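Local coordinates for protein glucanase (Clostridium thermocellum, PDB 5GXX) that probably cleaves internal glycosidic bonds of cellulose as a cellulosomal endoglucanase with a family 9 glycosyl hydrolase domain, at residues A[141-146]-A[191-196]; A[106-111]-A[146-151]. The protein carries 1 engineered substitution. All blocks are in the same frame, centred on the assembly; numbering follows the deposited sequence.

Both contacts lie in the family 9 glycosyl hydrolase part of the chain and share helix 142-158, with Gly146 common to the two. Contact 1 uses the start of that helix and is only partly buried. Its partner is a calcium-binding loop, so oxygen ligands, a metal and a water lie beside its one methyl contact. Contact 2 uses the next turns of the helix against strand 108-112. It is fully buried, and its chemistry is apolar. The centres of contact 1 and contact 2 are about 10 Å apart. The contacts also touch directly: Val145 CG2 of contact 1 packs on Val108 CG2 of contact 2 at 3.8 Å, and Val144 lies against Tyr110.

Contact 1 of 2, residues A[141-146]-A[191-196]; sequences GSAVVG and YSSHSG. With CA (calcium ion), chain C.
Ala143 turns its methyl group toward a loop that supplies two ligands of a calcium ion, and the direct contact is very small. Ala143 CB lies 3.9 Å from Ser193 OG and 4.4 Å from Gly196 O. The area buried between 141-146 and 191-196 is just 65 Å². The polar contacts run to the calcium and its water rather than across to the helix. Ser195 OG binds the calcium at 2.5 Å. Its first torsion (chi1 53°) sets this hydroxyl between the backbone N and the carbonyl carbon, from where it reaches the ion. Gly196 O binds the calcium ion at 2.3 Å. Gly196 has a positive phi of 90°, a conformation that few residues other than glycine adopt easily. The catalytic domain of family 9 enzymes is an (alpha/alpha)6 barrel. Here the calcium loop leads into helix 198-212, and Ala143 sits in the first turn of helix 142-158. A water is a third ligand and also donates a hydrogen bond of 2.8 Å to Ser193 OG. The Ser193 hydroxyl is therefore a second-shell group, and it is also hydrogen-bonded to Asp181. It stands anti to its own backbone N (chi1 180°), which directs it to the water and the Ala143 methyl. Asp199, Glu200 and Asp246 supply further ligands, giving eight bound atoms in all. Gly141 is the N-cap residue of helix 142-158, and its carbonyl O accepts a bond from Val145 N at 2.8 Å. Ser142, on another side of this turn, is hydrogen-bonded through OG to Ala175 O of helix 162-178.

Contact 2 of 2, residues A[106-111]-A[146-151]; sequences DSVVYQ and GQMAAA
Val108 begins strand 108-112 with an extended backbone (phi -135°, psi 156°), and it faces the turn of helix 142-158 that carries Met148. The two side chains point toward each other and meet tip to tip. Val108 CG2 touches Met148 SD at 3.9 Å. This branch of the valine stands between its backbone N and carbonyl carbon, and from there it reaches the sulfur. The terminal methyl of the methionine, Met148 CE, lies 4.1 Å from Val108 CB and also packs against both valine branches. The bend at the last torsion of the methionine (chi3 62°) turns CE in over the valine, beside SD. Beyond the valine, Met148 CE comes within 4.4 Å of Val109 O, a loose approach to the strand backbone. The pair is buried, and the contact between the two side chains is apolar. The two segments bury 97 Å² between them. The Tyr110 side chain leads away from 146-151, and its OH is hydrogen-bonded to the backbone N of Thr185 and Ala186. Strand 108-112 is the middle strand of a small antiparallel sheet, between 56-57 and 136-139. Tyr171 of helix 162-178 packs on both Val108 and Met148, while Ala150 on the same helix as Met148 touches Trp203 and Ala204 of helix 198-212.

Contact 1 of 2, residues A[141-146]-A[191-196]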
loop_
_atom_site.group_PDB
_atom_site.type_symbol
_atom_site.label_atom_id
_atom_site.label_comp_id
_atom_site.label_asym_id
_atom_site.label_seq_id
_atom_site.Cartn_x
_atom_site.Cartn_y
_atom_site.Cartn_z
ATOM N N GLY A 141 12.363 42.406 12.747
ATOM C CA GLY A 141 13.801 42.172 12.881
ATOM C C GLY A 141 14.623 43.289 12.258
ATOM O O GLY A 141 14.434 43.642 11.093
ATOM N N SER A 142 15.534 43.852 13.041
ATOM C CA SER A 142 16.331 44.990 12.598
ATOM C C SER A 142 17.178 44.664 11.356
ATOM O O SER A 142 17.301 45.516 10.475
ATOM C CB SER A 142 17.162 45.571 13.750
ATOM O OG SER A 142 16.351 46.200 14.764
ATOM N N ALA A 143 17.750 43.461 11.281
ATOM C CA ALA A 143 18.546 43.059 10.114
ATOM C C ALA A 143 17.689 42.997 8.854
ATOM O O ALA A 143 17.967 43.677 7.865
ATOM C CB ALA A 143 19.233 41.721 10.362
ATOM N N VAL A 144 16.604 42.230 8.901
ATOM C CA VAL A 144 15.778 42.096 7.704
ATOM C C VAL A 144 15.126 43.428 7.326
ATOM O O VAL A 144 15.137 43.803 6.148
ATOM C CB VAL A 144 14.780 40.918 7.777
ATOM C CG1 VAL A 144 13.685 41.168 8.817
ATOM C CG2 VAL A 144 14.187 40.614 6.399
ATOM N N VAL A 145 14.571 44.153 8.299
ATOM C CA VAL A 145 13.964 45.438 7.973
ATOM C C VAL A 145 14.977 46.491 7.522
ATOM O O VAL A 145 14.679 47.306 6.648
ATOM C CB VAL A 145 13.110 45.979 9.159
ATOM C CG1 VAL A 145 12.490 47.347 8.845
ATOM C CG2 VAL A 145 11.987 44.999 9.518
ATOM N N GLY A 146 16.174 46.470 8.101
ATOM C CA GLY A 146 17.219 47.416 7.729
ATOM C C GLY A 146 17.691 47.162 6.305
ATOM O O GLY A 146 17.957 48.094 5.541
ATOM N N TYR A 191 18.709 31.513 6.694
ATOM C CA TYR A 191 19.321 32.841 6.685
ATOM C C TYR A 191 19.298 33.463 8.095
ATOM O O TYR A 191 18.777 34.559 8.301
ATOM C CB TYR A 191 18.626 33.736 5.648
ATOM C CG TYR A 191 18.928 33.285 4.228
ATOM C CD1 TYR A 191 20.146 33.596 3.627
ATOM C CD2 TYR A 191 18.018 32.528 3.497
ATOM C CE1 TYR A 191 20.453 33.162 2.340
ATOM C CE2 TYR A 191 18.317 32.090 2.195
ATOM C CZ TYR A 191 19.528 32.427 1.626
ATOM O OH TYR A 191 19.840 32.019 0.347
ATOM N N SER A 192 19.872 32.751 9.063
ATOM C CA SER A 192 20.012 33.273 10.420
ATOM C C SER A 192 20.811 34.576 10.427
ATOM O O SER A 192 21.729 34.727 9.608
ATOM C CB SER A 192 20.699 32.228 11.311
ATOM O OG SER A 192 19.803 31.178 11.653
ATOM N N SER A 193 20.461 35.508 11.316
ATOM C CA SER A 193 21.257 36.719 11.491
ATOM C C SER A 193 22.499 36.352 12.302
ATOM O O SER A 193 22.422 36.092 13.502
ATOM C CB SER A 193 20.440 37.834 12.173
ATOM O OG SER A 193 21.209 39.015 12.344
ATOM N N HIS A 194 23.648 36.275 11.639
ATOM C CA HIS A 194 24.889 35.856 12.296
ATOM C C HIS A 194 25.648 37.027 12.906
ATOM O O HIS A 194 26.142 36.952 14.028
ATOM C CB HIS A 194 25.806 35.144 11.295
ATOM C CG HIS A 194 25.171 33.945 10.666
ATOM N ND1 HIS A 194 24.906 32.790 11.371
ATOM C CD2 HIS A 194 24.692 33.741 9.416
ATOM C CE1 HIS A 194 24.315 31.918 10.573
ATOM N NE2 HIS A 194 24.160 32.475 9.386
ATOM N N SER A 195 25.762 38.100 12.139
ATOM C CA SER A 195 26.592 39.235 12.513
ATOM C C SER A 195 25.838 40.201 13.426
ATOM O O SER A 195 26.426 41.131 13.955
ATOM C CB SER A 195 27.069 39.985 11.265
ATOM O OG SER A 195 25.966 40.316 10.438
ATOM N N GLY A 196 24.534 40.008 13.592
ATOM C CA GLY A 196 23.712 40.996 14.273
ATOM C C GLY A 196 23.161 42.012 13.292
ATOM O O GLY A 196 23.233 41.832 12.068
HETATM CA CA CA C . 23.939 41.698 9.863
HETATM O O HOH W 1 22.796 39.773 10.214
#

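Contact 2 of 2, residues A[106-111]-A[146-151]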
loop_
_atom_site.group_PDB
_atom_site.type_symbol
_atom_site.label_atom_id
_atom_site.label_comp_id
_atom_site.label_asym_id
_atom_site.label_seq_id
_atom_site.Cartn_x
_atom_site.Cartn_y
_atom_site.Cartn_z
ATOM N N ASP A 106 3.898 48.746 11.733
ATOM C CA ASP A 106 4.769 48.543 12.882
ATOM C C ASP A 106 5.580 47.254 12.708
ATOM O O ASP A 106 6.269 46.806 13.627
ATOM C CB ASP A 106 3.861 48.405 14.100
ATOM C CG ASP A 106 2.645 47.531 13.799
ATOM O OD1 ASP A 106 2.838 46.310 13.574
ATOM O OD2 ASP A 106 1.507 48.062 13.740
ATOM N N SER A 107 5.449 46.646 11.532
ATOM C CA SER A 107 6.045 45.351 11.219
ATOM C C SER A 107 6.002 45.148 9.708
ATOM O O SER A 107 5.412 45.944 8.984
ATOM C CB SER A 107 5.301 44.216 11.928
ATOM O OG SER A 107 3.912 44.281 11.661
ATOM N N VAL A 108 6.658 44.100 9.221
ATOM C CA VAL A 108 6.607 43.752 7.799
ATOM C C VAL A 108 6.383 42.253 7.687
ATOM O O VAL A 108 6.707 41.521 8.629
ATOM C CB VAL A 108 7.918 44.145 7.045
ATOM C CG1 VAL A 108 8.143 45.661 7.102
ATOM C CG2 VAL A 108 9.146 43.382 7.570
ATOM N N VAL A 109 5.823 41.809 6.563
ATOM C CA VAL A 109 5.905 40.409 6.157
ATOM C C VAL A 109 7.364 40.214 5.754
ATOM O O VAL A 109 7.847 40.930 4.872
ATOM C CB VAL A 109 5.014 40.095 4.937
ATOM C CG1 VAL A 109 5.287 38.686 4.425
ATOM C CG2 VAL A 109 3.536 40.242 5.296
ATOM N N TYR A 110 8.051 39.270 6.394
ATOM C CA TYR A 110 9.478 39.052 6.117
ATOM C C TYR A 110 9.823 37.696 5.517
ATOM O O TYR A 110 10.990 37.431 5.224
ATOM C CB TYR A 110 10.325 39.322 7.371
ATOM C CG TYR A 110 10.278 38.274 8.469
ATOM C CD1 TYR A 110 9.308 38.320 9.475
ATOM C CD2 TYR A 110 11.238 37.258 8.534
ATOM C CE1 TYR A 110 9.291 37.366 10.496
ATOM C CE2 TYR A 110 11.222 36.294 9.539
ATOM C CZ TYR A 110 10.249 36.363 10.528
ATOM O OH TYR A 110 10.230 35.410 11.526
ATOM N N GLN A 111 8.824 36.836 5.347
ATOM C CA GLN A 111 9.035 35.547 4.718
ATOM C C GLN A 111 7.734 34.999 4.156
ATOM O O GLN A 111 6.674 35.155 4.761
ATOM C CB GLN A 111 9.643 34.567 5.724
ATOM C CG GLN A 111 10.058 33.232 5.135
ATOM C CD GLN A 111 10.943 32.433 6.056
ATOM O OE1 GLN A 111 11.883 32.954 6.654
ATOM N NE2 GLN A 111 10.667 31.141 6.143
ATOM N N GLY A 146 16.174 46.470 8.101
ATOM C CA GLY A 146 17.219 47.416 7.729
ATOM C C GLY A 146 17.691 47.162 6.305
ATOM O O GLY A 146 17.957 48.094 5.541
ATOM N N GLN A 147 17.800 45.886 5.951
ATOM C CA GLN A 147 18.178 45.523 4.579
ATOM C C GLN A 147 17.103 45.916 3.571
ATOM O O GLN A 147 17.411 46.428 2.491
ATOM C CB GLN A 147 18.553 44.033 4.462
ATOM C CG GLN A 147 19.195 43.614 3.128
ATOM C CD GLN A 147 20.494 44.339 2.819
ATOM O OE1 GLN A 147 20.586 45.032 1.808
ATOM N NE2 GLN A 147 21.494 44.193 3.685
ATOM N N MET A 148 15.838 45.730 3.941
ATOM C CA MET A 148 14.744 46.150 3.067
ATOM C C MET A 148 14.807 47.668 2.877
ATOM O O MET A 148 14.610 48.170 1.770
ATOM C CB MET A 148 13.381 45.713 3.623
ATOM C CG MET A 148 13.195 44.197 3.693
ATOM S SD MET A 148 11.780 43.677 4.708
ATOM C CE MET A 148 10.397 44.406 3.815
ATOM N N ALA A 149 15.130 48.393 3.949
ATOM C CA ALA A 149 15.278 49.844 3.864
ATOM C C ALA A 149 16.400 50.243 2.908
ATOM O O ALA A 149 16.226 51.152 2.100
ATOM C CB ALA A 149 15.562 50.435 5.231
ATOM N N ALA A 150 17.544 49.566 3.021
ATOM C CA ALA A 150 18.708 49.875 2.203
ATOM C C ALA A 150 18.399 49.668 0.725
ATOM O O ALA A 150 18.746 50.502 -0.117
ATOM C CB ALA A 150 19.886 48.996 2.621
ATOM N N ALA A 151 17.739 48.553 0.414
ATOM C CA ALA A 151 17.384 48.224 -0.969
ATOM C C ALA A 151 16.491 49.303 -1.558
ATOM O O ALA A 151 16.690 49.769 -2.684
ATOM C CB ALA A 151 16.690 46.877 -1.027
#